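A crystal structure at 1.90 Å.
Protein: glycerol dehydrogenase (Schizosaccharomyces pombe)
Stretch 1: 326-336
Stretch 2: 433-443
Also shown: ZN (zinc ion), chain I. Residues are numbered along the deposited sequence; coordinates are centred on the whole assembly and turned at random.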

# COMPACT_ATOMS: atom_id res chain seq x y z
N GLY B 326 2.74 37.56 35.23
CA GLY B 326 1.74 38.34 34.52
C GLY B 326 0.49 37.50 34.41
O GLY B 326 0.08 36.87 35.39
N PRO B 327 -0.15 37.43 33.23
CA PRO B 327 -1.37 36.63 33.05
C PRO B 327 -1.12 35.12 33.04
O PRO B 327 -2.05 34.32 33.12
CB PRO B 327 -1.92 37.13 31.72
CG PRO B 327 -0.67 37.43 30.96
CD PRO B 327 0.18 38.16 31.99
N VAL B 328 0.15 34.73 32.94
CA VAL B 328 0.53 33.32 32.90
C VAL B 328 0.02 32.52 34.10
O VAL B 328 -0.07 31.29 34.03
CB VAL B 328 2.06 33.17 32.80
CG1 VAL B 328 2.46 31.70 32.85
CG2 VAL B 328 2.55 33.80 31.51
N HIS B 329 -0.33 33.20 35.19
CA HIS B 329 -0.83 32.52 36.38
C HIS B 329 -2.27 32.03 36.19
O HIS B 329 -2.78 31.25 36.98
CB HIS B 329 -0.76 33.44 37.61
CG HIS B 329 -1.90 34.42 37.71
ND1 HIS B 329 -1.91 35.62 37.03
CD2 HIS B 329 -3.06 34.37 38.41
CE1 HIS B 329 -3.02 36.27 37.31
NE2 HIS B 329 -3.74 35.53 38.14
N ARG B 330 -2.91 32.51 35.13
CA ARG B 330 -4.29 32.14 34.83
C ARG B 330 -4.37 30.90 33.95
O ARG B 330 -5.44 30.33 33.76
CB ARG B 330 -5.00 33.31 34.15
CG ARG B 330 -5.12 34.54 35.05
CD ARG B 330 -5.22 35.83 34.25
NE ARG B 330 -6.29 35.79 33.26
CZ ARG B 330 -6.51 36.75 32.37
NH1 ARG B 330 -5.73 37.83 32.36
NH2 ARG B 330 -7.50 36.63 31.48
N LEU B 331 -3.22 30.48 33.43
CA LEU B 331 -3.16 29.30 32.58
C LEU B 331 -3.11 28.02 33.41
O LEU B 331 -2.47 27.98 34.46
CB LEU B 331 -1.92 29.35 31.68
CG LEU B 331 -1.90 30.39 30.55
CD1 LEU B 331 -0.47 30.58 30.06
CD2 LEU B 331 -2.80 29.93 29.41
N MET B 332 -3.80 26.98 32.95
CA MET B 332 -3.78 25.71 33.65
C MET B 332 -2.53 24.97 33.21
O MET B 332 -1.96 25.26 32.16
CB MET B 332 -5.01 24.86 33.30
CG MET B 332 -6.32 25.38 33.86
SD MET B 332 -7.64 24.21 33.58
CE MET B 332 -9.03 25.03 34.41
N HIS B 333 -2.11 24.00 34.02
CA HIS B 333 -0.92 23.22 33.72
C HIS B 333 -0.86 22.67 32.30
O HIS B 333 0.12 22.87 31.58
CB HIS B 333 -0.80 22.05 34.70
CG HIS B 333 0.41 21.21 34.48
ND1 HIS B 333 1.69 21.68 34.69
CD2 HIS B 333 0.54 19.94 34.04
CE1 HIS B 333 2.56 20.73 34.38
NE2 HIS B 333 1.89 19.67 33.98
N GLY B 334 -1.92 21.96 31.89
CA GLY B 334 -1.96 21.38 30.56
C GLY B 334 -1.95 22.38 29.42
O GLY B 334 -1.46 22.08 28.33
N GLU B 335 -2.49 23.57 29.65
CA GLU B 335 -2.52 24.60 28.62
C GLU B 335 -1.09 25.04 28.33
O GLU B 335 -0.72 25.28 27.18
CB GLU B 335 -3.40 25.77 29.08
CG GLU B 335 -4.78 25.28 29.52
CD GLU B 335 -5.69 26.37 30.06
OE1 GLU B 335 -5.18 27.34 30.65
OE2 GLU B 335 -6.93 26.23 29.91
N LYS B 336 -0.28 25.12 29.38
CA LYS B 336 1.11 25.51 29.21
C LYS B 336 1.92 24.35 28.63
O LYS B 336 2.76 24.54 27.76
CB LYS B 336 1.70 25.94 30.56
CG LYS B 336 1.16 27.29 31.06
CD LYS B 336 1.71 27.66 32.44
CE LYS B 336 1.19 26.73 33.53
NZ LYS B 336 1.65 27.15 34.89
N ARG B 433 -10.39 30.09 18.65
CA ARG B 433 -9.26 30.58 19.45
C ARG B 433 -9.50 30.37 20.94
O ARG B 433 -10.62 30.50 21.43
CB ARG B 433 -9.07 32.08 19.22
CG ARG B 433 -8.71 32.48 17.79
CD ARG B 433 -7.22 32.27 17.51
NE ARG B 433 -6.85 32.85 16.22
CZ ARG B 433 -7.16 32.32 15.04
NH1 ARG B 433 -7.87 31.20 14.97
NH2 ARG B 433 -6.79 32.94 13.92
N PHE B 434 -8.43 30.04 21.66
CA PHE B 434 -8.51 29.86 23.11
C PHE B 434 -8.41 31.26 23.68
O PHE B 434 -7.53 32.04 23.30
CB PHE B 434 -7.33 29.03 23.61
CG PHE B 434 -7.19 29.01 25.11
CD1 PHE B 434 -7.86 28.05 25.88
CD2 PHE B 434 -6.38 29.93 25.76
CE1 PHE B 434 -7.71 28.02 27.27
CE2 PHE B 434 -6.22 29.91 27.15
CZ PHE B 434 -6.89 28.95 27.90
N ARG B 435 -9.33 31.60 24.59
CA ARG B 435 -9.32 32.92 25.22
C ARG B 435 -9.13 32.68 26.72
O ARG B 435 -9.95 32.02 27.36
CB ARG B 435 -10.65 33.64 24.95
CG ARG B 435 -10.98 33.84 23.48
CD ARG B 435 -9.91 34.64 22.75
NE ARG B 435 -10.30 34.97 21.38
CZ ARG B 435 -9.54 35.65 20.52
NH1 ARG B 435 -8.34 36.08 20.89
NH2 ARG B 435 -9.97 35.91 19.29
N LEU B 436 -8.04 33.21 27.26
CA LEU B 436 -7.69 33.03 28.67
C LEU B 436 -8.71 33.57 29.67
O LEU B 436 -9.01 34.76 29.70
CB LEU B 436 -6.32 33.69 28.93
CG LEU B 436 -5.66 33.48 30.29
CD1 LEU B 436 -5.36 32.00 30.48
CD2 LEU B 436 -4.38 34.30 30.36
N PRO B 437 -9.28 32.68 30.51
CA PRO B 437 -10.27 33.07 31.52
C PRO B 437 -9.64 33.89 32.65
O PRO B 437 -8.41 34.01 32.73
CB PRO B 437 -10.80 31.72 32.01
CG PRO B 437 -10.61 30.82 30.82
CD PRO B 437 -9.23 31.21 30.36
N PRO B 438 -10.48 34.46 33.54
CA PRO B 438 -10.03 35.28 34.68
C PRO B 438 -9.03 34.62 35.62
O PRO B 438 -8.13 35.28 36.14
CB PRO B 438 -11.35 35.62 35.39
CG PRO B 438 -12.35 35.60 34.29
CD PRO B 438 -11.95 34.37 33.51
N SER B 439 -9.20 33.33 35.86
CA SER B 439 -8.28 32.60 36.75
C SER B 439 -8.04 31.19 36.24
O SER B 439 -8.75 30.71 35.36
CB SER B 439 -8.86 32.53 38.16
OG SER B 439 -9.93 31.62 38.21
N ARG B 440 -7.04 30.53 36.80
CA ARG B 440 -6.70 29.17 36.38
C ARG B 440 -7.75 28.14 36.80
O ARG B 440 -7.68 26.98 36.40
CB ARG B 440 -5.33 28.76 36.93
CG ARG B 440 -5.26 28.62 38.44
CD ARG B 440 -3.87 28.19 38.88
N HIS B 441 -8.72 28.57 37.60
CA HIS B 441 -9.77 27.67 38.06
C HIS B 441 -11.12 28.00 37.45
O HIS B 441 -12.12 27.36 37.74
CB HIS B 441 -9.88 27.73 39.59
CG HIS B 441 -8.58 27.49 40.29
ND1 HIS B 441 -7.80 26.38 40.05
CD2 HIS B 441 -7.93 28.20 41.25
CE1 HIS B 441 -6.72 26.42 40.82
NE2 HIS B 441 -6.78 27.51 41.55
N SER B 442 -11.14 29.01 36.59
CA SER B 442 -12.37 29.43 35.94
C SER B 442 -12.71 28.59 34.72
O SER B 442 -11.82 28.04 34.07
CB SER B 442 -12.27 30.90 35.50
OG SER B 442 -11.84 31.73 36.57
N PRO B 443 -14.00 28.45 34.41
CA PRO B 443 -14.43 27.68 33.25
C PRO B 443 -14.14 28.56 32.03
O PRO B 443 -13.68 29.69 32.19
CB PRO B 443 -15.93 27.51 33.47
CG PRO B 443 -16.09 27.61 34.96
CD PRO B 443 -15.15 28.75 35.29
ZN ZN I . 2.34 17.53 33.42
O HOH W 1 -5.28 32.10 38.31

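The contact is built around one arginine reading the backbone of an irregular, proline-rich segment. R330 sends NE to P437 O at 2.8 Å, and its NH2 reaches the same oxygen, P437 O, at 3.0 Å, so one carbonyl near the guanidinium plane accepts two hydrogen bonds. A third, weak one runs from R330 NH2 to L436 O at 3.0 Å. Proline has no amide hydrogen to give, but its carbonyl remains free to accept, and a side chain with several N-H groups suits such a partner. The chi angles m, t, p carry the guanidinium alongside the chain, where L436 CD2 lies over one face, 3.8 Å from R330 NE.

Where the backbones come closest, at R330 and R440, no direct amide hydrogen bond forms. Instead R440 CA lies 3.1 Å from R330 O in a CA-H...O contact, while a water accepts from R440 N (2.8 Å) and donates to H329 O (3.0 Å). The type I turn from S439 to S442 shapes this segment, with S439 OG and S442 OG hydrogen-bonded at 2.5 Å. R440 is modelled only to CD, so only its backbone and aliphatic carbons can be assessed.

Packing extends from L436, whose CA-to-CB bond points toward the first stretch. Its branched end suits two neighbours: L436 CD1 meets L331 CD2 at 3.5 Å, and L436 CD2 sits 4.0 Å from P327 CB. The L331 CA-to-CB bond points away, yet the side chain's end returns; L331 CD2 also touches F434 CE2 at 4.1 Å. M332's long, unbranched chain brings CE to 3.1 Å from R440 O. E335 OE2 lies 3.3 Å from F434 CE1; though buried, both carboxylate oxygens are hydrogen-bonded elsewhere in the structure, and E335 OE1 also accepts from M332 N at 2.7 Å, spanning the helix's first turn. Between them the stretches bury 575 Å², both sides summed.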